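Long-range contacts in ADP-ribosylating toxin CARDS (Mycoplasma pneumoniae, PDB 4TLV), which transfers the ADP-ribosyl group from NAD(+) to target proteins and causes vacuolization in mammalian cells, as the main virulence factor of this bacterium: residues S27-R33 with F44-I50; A231-W235 with K248-E252. All coordinates share one frame; numbering follows the deposited sequence.

Contact 1. Residues S27-R33 with F44-I50; sequences STLGDVR and FGRSYFI
Arg33 and Tyr48 lie side by side and point the same way, next to a single beta bridge between Val32 and Ser47 in the mono-ADP-ribosyltransferase domain. Arg33 CG packs 3.5 Å from Tyr48 CD2. The guanidinium and the phenol ring are turned 80° apart, with CD2 near the edge of the guanidinium. The polar end of Arg33 goes on to a salt bridge with Asp138. CG of Tyr48 is anti to its backbone N (chi1 -172°), which lays the ring against Thr28, Gly30, Asp31 and Arg33. Gly30 O meets this ring at its edge, in plane, 3.5 Å from CD1. Phe49 CZ also reaches Arg33, 3.7 Å from its CA. Val32 CG2 lies 3.8 Å from Arg46 NH1, and Arg46 NH2 forms a salt bridge with Glu37. Leu29 crosses Phe44 at about a right angle and touches it through CD1. Three backbone hydrogen bonds join the segments: Val32 N to Arg46 O, Tyr48 N to Val32 O and Gly30 N to Ser47 O. One water accepts from Leu29 N and donates to Ser47 O and Phe49 O. Ser47 OG closes an ST turn by accepting from Phe49 N at 3.0 Å.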
# COMPACT_ATOMS: atom_id res chain seq x y z
N SER A 27 -16.98 -8.96 -17.91
CA SER A 27 -17.30 -7.98 -18.95
C SER A 27 -17.15 -6.57 -18.41
O SER A 27 -17.21 -6.37 -17.20
CB SER A 27 -18.74 -8.19 -19.45
OG SER A 27 -18.84 -9.42 -20.15
N THR A 28 -16.98 -5.59 -19.30
CA THR A 28 -16.80 -4.21 -18.86
C THR A 28 -18.15 -3.55 -18.57
O THR A 28 -19.19 -4.01 -19.04
CB THR A 28 -16.10 -3.37 -19.94
OG1 THR A 28 -16.98 -3.22 -21.06
CG2 THR A 28 -14.80 -4.05 -20.41
N LEU A 29 -18.13 -2.46 -17.82
CA LEU A 29 -19.31 -1.63 -17.61
C LEU A 29 -19.73 -0.93 -18.91
O LEU A 29 -20.92 -0.85 -19.23
CB LEU A 29 -19.03 -0.57 -16.54
CG LEU A 29 -18.78 -1.10 -15.12
CD1 LEU A 29 -18.08 -0.04 -14.26
CD2 LEU A 29 -20.09 -1.55 -14.49
N GLY A 30 -18.75 -0.40 -19.64
CA GLY A 30 -19.01 0.40 -20.82
C GLY A 30 -17.80 0.52 -21.74
O GLY A 30 -16.93 -0.36 -21.76
N ASP A 31 -17.75 1.59 -22.52
CA ASP A 31 -16.71 1.71 -23.55
C ASP A 31 -15.76 2.90 -23.39
O ASP A 31 -15.02 3.23 -24.33
CB ASP A 31 -17.32 1.69 -24.97
CG ASP A 31 -18.35 2.78 -25.21
OD1 ASP A 31 -18.43 3.74 -24.40
OD2 ASP A 31 -19.09 2.69 -26.23
N VAL A 32 -15.76 3.51 -22.21
CA VAL A 32 -14.95 4.70 -21.96
C VAL A 32 -13.57 4.36 -21.38
O VAL A 32 -13.47 3.77 -20.30
CB VAL A 32 -15.67 5.67 -21.01
CG1 VAL A 32 -14.81 6.93 -20.74
CG2 VAL A 32 -17.04 6.05 -21.57
N ARG A 33 -12.52 4.74 -22.08
CA ARG A 33 -11.16 4.48 -21.62
C ARG A 33 -10.60 5.76 -21.02
O ARG A 33 -9.80 6.45 -21.63
CB ARG A 33 -10.26 3.97 -22.76
CG ARG A 33 -10.61 2.59 -23.27
CD ARG A 33 -9.86 2.25 -24.55
NE ARG A 33 -8.52 1.69 -24.35
CZ ARG A 33 -7.43 2.17 -24.93
NH1 ARG A 33 -7.50 3.24 -25.70
NH2 ARG A 33 -6.25 1.58 -24.73
N PHE A 44 -20.26 7.02 -12.55
CA PHE A 44 -19.89 5.61 -12.57
C PHE A 44 -20.80 4.75 -13.44
O PHE A 44 -22.03 4.90 -13.43
CB PHE A 44 -19.89 5.06 -11.14
CG PHE A 44 -19.45 3.63 -11.03
CD1 PHE A 44 -18.12 3.29 -11.22
CD2 PHE A 44 -20.37 2.64 -10.73
CE1 PHE A 44 -17.71 1.95 -11.11
CE2 PHE A 44 -19.96 1.30 -10.62
CZ PHE A 44 -18.63 0.97 -10.81
N GLY A 45 -20.18 3.83 -14.17
CA GLY A 45 -20.95 2.82 -14.87
C GLY A 45 -20.63 2.73 -16.34
O GLY A 45 -21.27 1.96 -17.05
N ARG A 46 -19.64 3.49 -16.80
CA ARG A 46 -19.31 3.52 -18.24
C ARG A 46 -17.90 3.04 -18.56
O ARG A 46 -17.53 2.98 -19.74
CB ARG A 46 -19.44 4.94 -18.81
CG ARG A 46 -20.81 5.61 -18.69
CD ARG A 46 -20.64 7.14 -18.75
NE ARG A 46 -19.74 7.61 -17.70
CZ ARG A 46 -18.61 8.30 -17.90
NH1 ARG A 46 -18.24 8.65 -19.12
NH2 ARG A 46 -17.87 8.65 -16.86
N SER A 47 -17.10 2.74 -17.55
CA SER A 47 -15.68 2.44 -17.81
C SER A 47 -15.42 1.15 -18.60
O SER A 47 -16.10 0.13 -18.43
CB SER A 47 -14.87 2.39 -16.51
OG SER A 47 -13.48 2.28 -16.82
N TYR A 48 -14.41 1.22 -19.46
CA TYR A 48 -13.94 0.07 -20.22
C TYR A 48 -12.97 -0.74 -19.38
O TYR A 48 -12.60 -1.82 -19.75
CB TYR A 48 -13.18 0.56 -21.46
CG TYR A 48 -12.80 -0.51 -22.45
CD1 TYR A 48 -13.78 -1.22 -23.15
CD2 TYR A 48 -11.46 -0.77 -22.74
CE1 TYR A 48 -13.44 -2.18 -24.07
CE2 TYR A 48 -11.11 -1.73 -23.68
CZ TYR A 48 -12.10 -2.44 -24.33
OH TYR A 48 -11.75 -3.40 -25.25
N PHE A 49 -12.56 -0.19 -18.24
CA PHE A 49 -11.54 -0.83 -17.42
C PHE A 49 -12.19 -1.72 -16.36
O PHE A 49 -13.17 -1.31 -15.74
CB PHE A 49 -10.69 0.23 -16.72
CG PHE A 49 -9.96 1.16 -17.67
CD1 PHE A 49 -9.50 0.70 -18.90
CD2 PHE A 49 -9.73 2.49 -17.33
CE1 PHE A 49 -8.83 1.54 -19.78
CE2 PHE A 49 -9.05 3.34 -18.20
CZ PHE A 49 -8.60 2.85 -19.44
N ILE A 50 -11.64 -2.91 -16.14
CA ILE A 50 -12.13 -3.79 -15.07
C ILE A 50 -11.11 -3.86 -13.93
O ILE A 50 -9.93 -4.09 -14.17
CB ILE A 50 -12.39 -5.21 -15.59
CG1 ILE A 50 -13.49 -5.19 -16.66
CG2 ILE A 50 -12.83 -6.14 -14.45
CD1 ILE A 50 -13.69 -6.55 -17.33
O HOH W 1 -15.74 -2.15 -16.21
O HOH W 2 -13.02 5.03 -17.47

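Contact 2. Residues A231-W235 with K248-E252; sequences ACPDW and KCIAE
The disulfide between Cys232 and Cys249 links the two sides of a partly disordered stretch in the region assigned to the NAD(+)-binding pocket. Cys232 is the first residue to leave helical geometry after helix 228-231. Cys249 lies a few residues before strand 253-258. The two SG atoms, Cys232 SG and Cys249 SG, are 2.1 Å apart, and the torsion about the S-S bond is 103°. Each SG stands beside its own backbone N and anti to its carbonyl carbon. At Cys232 chi1 is -39°, turned noticeably away from the staggered value.

A backbone bond runs next to the covalent link. Ile250 N donates to Ala231 O at 2.8 Å. The bond is nearly straight, 168° at the hydrogen, and the donor is slightly tilted from the carbonyl plane. The same oxygen lies 3.5 Å from Cys249 CA in a CA-H...O contact. Ala231 CB comes 3.7 Å from Ile250 O, a buried oxygen with no polar partner in the model.

Trp235 borders the bridge. Its six-membered ring turns its edge to Cys249 SG, which lies near the ring plane and 4.1 Å from CE3. The sulfur does not sit over the face. Trp235 N donates a backbone hydrogen bond to Cys232 O, turning the chain just after the helix. A water accepts from Asp234 N and bonds weakly to Lys248 O.

This is the nicked toxin. If the nick lies between the cysteines, the disulfide would covalently keep the two pieces together. Reduction would remove that cross-link and probably leave the Ile250 N to Ala231 O hydrogen bond as the direct polar link.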
# COMPACT_ATOMS: atom_id res chain seq x y z
N ALA A 231 -16.36 -1.55 -4.88
CA ALA A 231 -17.51 -1.71 -3.97
C ALA A 231 -18.82 -2.12 -4.66
O ALA A 231 -19.74 -2.62 -3.99
CB ALA A 231 -17.72 -0.45 -3.18
N CYS A 232 -18.92 -1.88 -5.97
CA CYS A 232 -20.13 -2.23 -6.73
C CYS A 232 -19.74 -3.12 -7.91
O CYS A 232 -19.90 -2.72 -9.05
CB CYS A 232 -20.81 -0.97 -7.26
SG CYS A 232 -20.83 0.46 -6.18
N PRO A 233 -19.24 -4.33 -7.62
CA PRO A 233 -18.62 -5.17 -8.66
C PRO A 233 -19.62 -5.63 -9.71
O PRO A 233 -19.19 -6.03 -10.79
CB PRO A 233 -18.10 -6.40 -7.90
CG PRO A 233 -18.69 -6.32 -6.52
CD PRO A 233 -19.21 -4.95 -6.28
N ASP A 234 -20.91 -5.55 -9.42
CA ASP A 234 -21.92 -6.01 -10.35
C ASP A 234 -22.96 -4.95 -10.69
O ASP A 234 -24.12 -5.25 -10.97
CB ASP A 234 -22.55 -7.28 -9.81
CG ASP A 234 -21.51 -8.35 -9.57
OD1 ASP A 234 -21.00 -8.87 -10.56
OD2 ASP A 234 -21.17 -8.60 -8.40
N TRP A 235 -22.51 -3.70 -10.66
CA TRP A 235 -23.32 -2.55 -11.03
C TRP A 235 -24.10 -2.77 -12.33
O TRP A 235 -23.53 -3.21 -13.32
CB TRP A 235 -22.40 -1.35 -11.19
CG TRP A 235 -23.09 -0.09 -11.58
CD1 TRP A 235 -23.41 0.30 -12.85
CD2 TRP A 235 -23.53 0.95 -10.71
NE1 TRP A 235 -24.03 1.52 -12.81
CE2 TRP A 235 -24.11 1.94 -11.51
CE3 TRP A 235 -23.47 1.14 -9.33
CZ2 TRP A 235 -24.64 3.11 -10.98
CZ3 TRP A 235 -24.00 2.30 -8.80
CH2 TRP A 235 -24.57 3.28 -9.62
N LYS A 248 -27.11 -2.19 -4.58
CA LYS A 248 -26.33 -3.42 -4.69
C LYS A 248 -24.85 -3.25 -4.30
O LYS A 248 -24.10 -4.22 -4.26
CB LYS A 248 -26.42 -3.98 -6.11
CG LYS A 248 -27.84 -4.32 -6.58
CD LYS A 248 -28.32 -5.64 -6.01
CE LYS A 248 -29.63 -6.07 -6.68
NZ LYS A 248 -30.01 -7.47 -6.33
N CYS A 249 -24.45 -2.01 -4.04
CA CYS A 249 -23.08 -1.73 -3.61
C CYS A 249 -22.85 -2.20 -2.18
O CYS A 249 -23.74 -2.11 -1.32
CB CYS A 249 -22.76 -0.24 -3.71
SG CYS A 249 -22.73 0.41 -5.41
N ILE A 250 -21.65 -2.69 -1.91
CA ILE A 250 -21.28 -3.08 -0.56
C ILE A 250 -20.43 -1.99 0.09
O ILE A 250 -19.23 -1.89 -0.16
CB ILE A 250 -20.59 -4.45 -0.57
CG1 ILE A 250 -21.59 -5.51 -1.06
CG2 ILE A 250 -20.08 -4.80 0.84
CD1 ILE A 250 -21.00 -6.87 -1.19
N ALA A 251 -21.06 -1.18 0.94
CA ALA A 251 -20.44 -0.01 1.54
C ALA A 251 -21.42 0.58 2.55
O ALA A 251 -22.62 0.30 2.47
CB ALA A 251 -20.12 1.03 0.47
N GLU A 252 -20.92 1.39 3.49
CA GLU A 252 -21.80 2.08 4.43
C GLU A 252 -22.63 3.10 3.66
O GLU A 252 -23.80 3.33 3.98
CB GLU A 252 -21.02 2.79 5.54
CG GLU A 252 -20.19 1.87 6.43
CD GLU A 252 -19.78 2.55 7.75
OE1 GLU A 252 -20.22 3.69 8.02
OE2 GLU A 252 -19.03 1.92 8.53
O HOH W 3 -22.64 -4.68 -7.23

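Contact 1 comes first along the chain and closes before contact 2 opens. Their centres are about 15 Å apart, on the same side of the chain's centre. Contact 1 spans helix 35-40 and leads into strand 49-53 of a three-stranded sheet. Contact 2 joins the end of helix 228-231 to the chain just before strand 253-258. They meet at Trp235, which packs on Phe44, Gly45 and Leu29; the rings of Trp235 and Phe44 are edge-to-face. Phe44 also touches Cys232 and helix 228-231. The disulfide-linked, partly disordered region is thus packed directly against the N-terminal part of the mono-ADP-ribosyltransferase domain.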